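Putative secreted endoglycosylceramidase (Rhodococcus hoagii, PDB 6JYZ) probably hydrolyses O-glycosidic bonds as a family 5 glycoside hydrolase, an endogalactosylceramidase expected to cleave galactosylceramides between glycan and ceramide. Local coordinates at residues E156-L160 / E190-H196. Sequence-based numbering, arbitrary orientation.
Sequences EWATL and EQGVQGH
W157 and H196 meet in a T-shaped (edge-to-face) stack: the six-membered ring of the tryptophan turns its edge toward one face of the imidazole, the planes inclined at 63° and the centroids 4.8 Å apart. CH2 of W157 makes the nearest approach, 3.6 Å from CG of H196. With W157 CG lodged between its own backbone N and carbonyl carbon (chi1 63°), the indole reaches across to the start of the helix. The imidazole is held at its edge by ND1, which donates to G192 O at 3.1 Å from above the carbonyl plane; the same oxygen, at the N-cap, also accepts from H196 N. Replacing H196 by alanine would remove both ring and ND1 donor, and is likely to leave the indole edge without its aromatic partner and G192 O with one bond fewer. Alongside, V193 is directed toward segment 156–160, where its CG1 lies 3.9 Å from A158 CA and also touches L160 CD1, forming the tightly packed, apolar part of the contact.

Toward solvent the packing gives way to water. L160 lays its methyls against the Q191 amide, CD2 lying 3.8 Å from OE1, and one water donates to both W157 O and Q191 OE1. Another joins L160 O to E190 OE1, while E190 OE2 forms a salt bridge with R181.

In the (β/α)8 barrel expected of family 5, the contact thus ties the long loop after strand 119–124 to helix 193–206, which precedes strand 214–218. Helix 177–187 borders it through A185, and loop residues E92 and P95 flank the aromatic pair, E92 O accepting from W157 NE1.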
loop_
_atom_site.group_PDB
_atom_site.type_symbol
_atom_site.label_atom_id
_atom_site.label_comp_id
_atom_site.label_asym_id
_atom_site.label_seq_id
_atom_site.Cartn_x
_atom_site.Cartn_y
_atom_site.Cartn_z
ATOM N N GLU A 156 -17.831 13.644 5.151
ATOM C CA GLU A 156 -19.220 13.761 4.753
ATOM C C GLU A 156 -19.457 14.998 3.894
ATOM O O GLU A 156 -20.202 14.941 2.918
ATOM C CB GLU A 156 -20.084 13.738 5.997
ATOM C CG GLU A 156 -21.588 13.596 5.703
ATOM C CD GLU A 156 -22.443 13.474 6.949
ATOM O OE1 GLU A 156 -21.991 13.884 8.034
ATOM O OE2 GLU A 156 -23.504 12.892 6.828
ATOM N N TRP A 157 -18.843 16.122 4.281
ATOM C CA TRP A 157 -19.084 17.368 3.571
ATOM C C TRP A 157 -18.646 17.293 2.116
ATOM O O TRP A 157 -19.090 18.081 1.272
ATOM C CB TRP A 157 -18.406 18.564 4.308
ATOM C CG TRP A 157 -16.890 18.457 4.374
ATOM C CD1 TRP A 157 -16.162 17.993 5.450
ATOM C CD2 TRP A 157 -15.953 18.803 3.333
ATOM N NE1 TRP A 157 -14.824 18.065 5.160
ATOM C CE2 TRP A 157 -14.664 18.492 3.847
ATOM C CE3 TRP A 157 -16.038 19.332 2.032
ATOM C CZ2 TRP A 157 -13.503 18.648 3.074
ATOM C CZ3 TRP A 157 -14.887 19.560 1.286
ATOM C CH2 TRP A 157 -13.642 19.175 1.821
ATOM N N ALA A 158 -17.708 16.375 1.783
ATOM C CA ALA A 158 -17.178 16.219 0.430
ATOM C C ALA A 158 -17.944 15.160 -0.356
ATOM O O ALA A 158 -17.494 14.867 -1.492
ATOM C CB ALA A 158 -15.703 15.889 0.458
ATOM N N THR A 159 -18.984 14.558 0.189
ATOM C CA THR A 159 -19.656 13.397 -0.384
ATOM C C THR A 159 -20.969 13.852 -1.046
ATOM O O THR A 159 -21.902 14.279 -0.354
ATOM C CB THR A 159 -19.956 12.404 0.714
ATOM O OG1 THR A 159 -18.690 11.952 1.252
ATOM C CG2 THR A 159 -20.663 11.165 0.167
ATOM N N LEU A 160 -20.984 13.835 -2.367
ATOM C CA LEU A 160 -22.033 14.436 -3.200
ATOM C C LEU A 160 -22.649 13.324 -4.063
ATOM O O LEU A 160 -22.213 13.070 -5.178
ATOM C CB LEU A 160 -21.445 15.569 -4.035
ATOM C CG LEU A 160 -20.760 16.682 -3.213
ATOM C CD1 LEU A 160 -20.093 17.664 -4.164
ATOM C CD2 LEU A 160 -21.763 17.365 -2.263
ATOM N N GLU A 190 -16.860 19.183 -8.387
ATOM C CA GLU A 190 -18.095 19.839 -7.931
ATOM C C GLU A 190 -17.837 20.388 -6.536
ATOM O O GLU A 190 -17.230 19.748 -5.672
ATOM C CB GLU A 190 -19.221 18.812 -7.842
ATOM C CG GLU A 190 -19.762 18.341 -9.164
ATOM C CD GLU A 190 -20.954 17.400 -9.025
ATOM O OE1 GLU A 190 -21.615 17.336 -7.985
ATOM O OE2 GLU A 190 -21.152 16.701 -10.008
ATOM N N GLN A 191 -18.293 21.633 -6.318
ATOM C CA GLN A 191 -18.155 22.337 -5.049
ATOM C C GLN A 191 -16.677 22.467 -4.679
ATOM O O GLN A 191 -16.362 22.667 -3.495
ATOM C CB GLN A 191 -19.017 21.722 -3.961
ATOM C CG GLN A 191 -20.507 21.776 -4.325
ATOM C CD GLN A 191 -21.355 21.195 -3.206
ATOM O OE1 GLN A 191 -20.969 21.048 -2.021
ATOM N NE2 GLN A 191 -22.556 20.828 -3.570
ATOM N N GLY A 192 -15.770 22.318 -5.647
ATOM C CA GLY A 192 -14.340 22.392 -5.325
ATOM C C GLY A 192 -13.829 21.232 -4.491
ATOM O O GLY A 192 -12.721 21.348 -3.945
ATOM N N VAL A 193 -14.488 20.086 -4.440
ATOM C CA VAL A 193 -14.034 19.042 -3.511
ATOM C C VAL A 193 -12.680 18.474 -3.937
ATOM O O VAL A 193 -11.895 18.112 -3.057
ATOM C CB VAL A 193 -15.028 17.899 -3.308
ATOM C CG1 VAL A 193 -16.314 18.404 -2.666
ATOM C CG2 VAL A 193 -15.367 17.127 -4.606
ATOM N N GLN A 194 -12.378 18.396 -5.229
ATOM C CA GLN A 194 -11.072 17.917 -5.607
ATOM C C GLN A 194 -9.997 18.940 -5.243
ATOM O O GLN A 194 -8.906 18.537 -4.769
ATOM C CB GLN A 194 -11.031 17.582 -7.098
ATOM C CG GLN A 194 -9.689 17.027 -7.546
ATOM C CD GLN A 194 -9.577 16.726 -9.014
ATOM O OE1 GLN A 194 -10.621 16.245 -9.668
ATOM N NE2 GLN A 194 -8.403 16.849 -9.534
ATOM N N GLY A 195 -10.254 20.237 -5.409
ATOM C CA GLY A 195 -9.268 21.261 -4.993
ATOM C C GLY A 195 -9.022 21.158 -3.488
ATOM O O GLY A 195 -7.877 21.371 -3.057
ATOM N N HIS A 196 -10.018 20.776 -2.711
ATOM C CA HIS A 196 -9.786 20.538 -1.285
ATOM C C HIS A 196 -8.819 19.391 -1.022
ATOM O O HIS A 196 -7.947 19.502 -0.179
ATOM C CB HIS A 196 -11.094 20.263 -0.555
ATOM C CG HIS A 196 -11.841 21.499 -0.217
ATOM N ND1 HIS A 196 -12.835 22.130 -0.903
ATOM C CD2 HIS A 196 -11.748 22.116 0.957
ATOM C CE1 HIS A 196 -13.264 23.200 -0.181
ATOM N NE2 HIS A 196 -12.615 23.174 0.958
HETATM O O HOH W 1 -18.793 19.891 -0.852
HETATM O O HOH W 2 -23.255 15.145 -7.159
#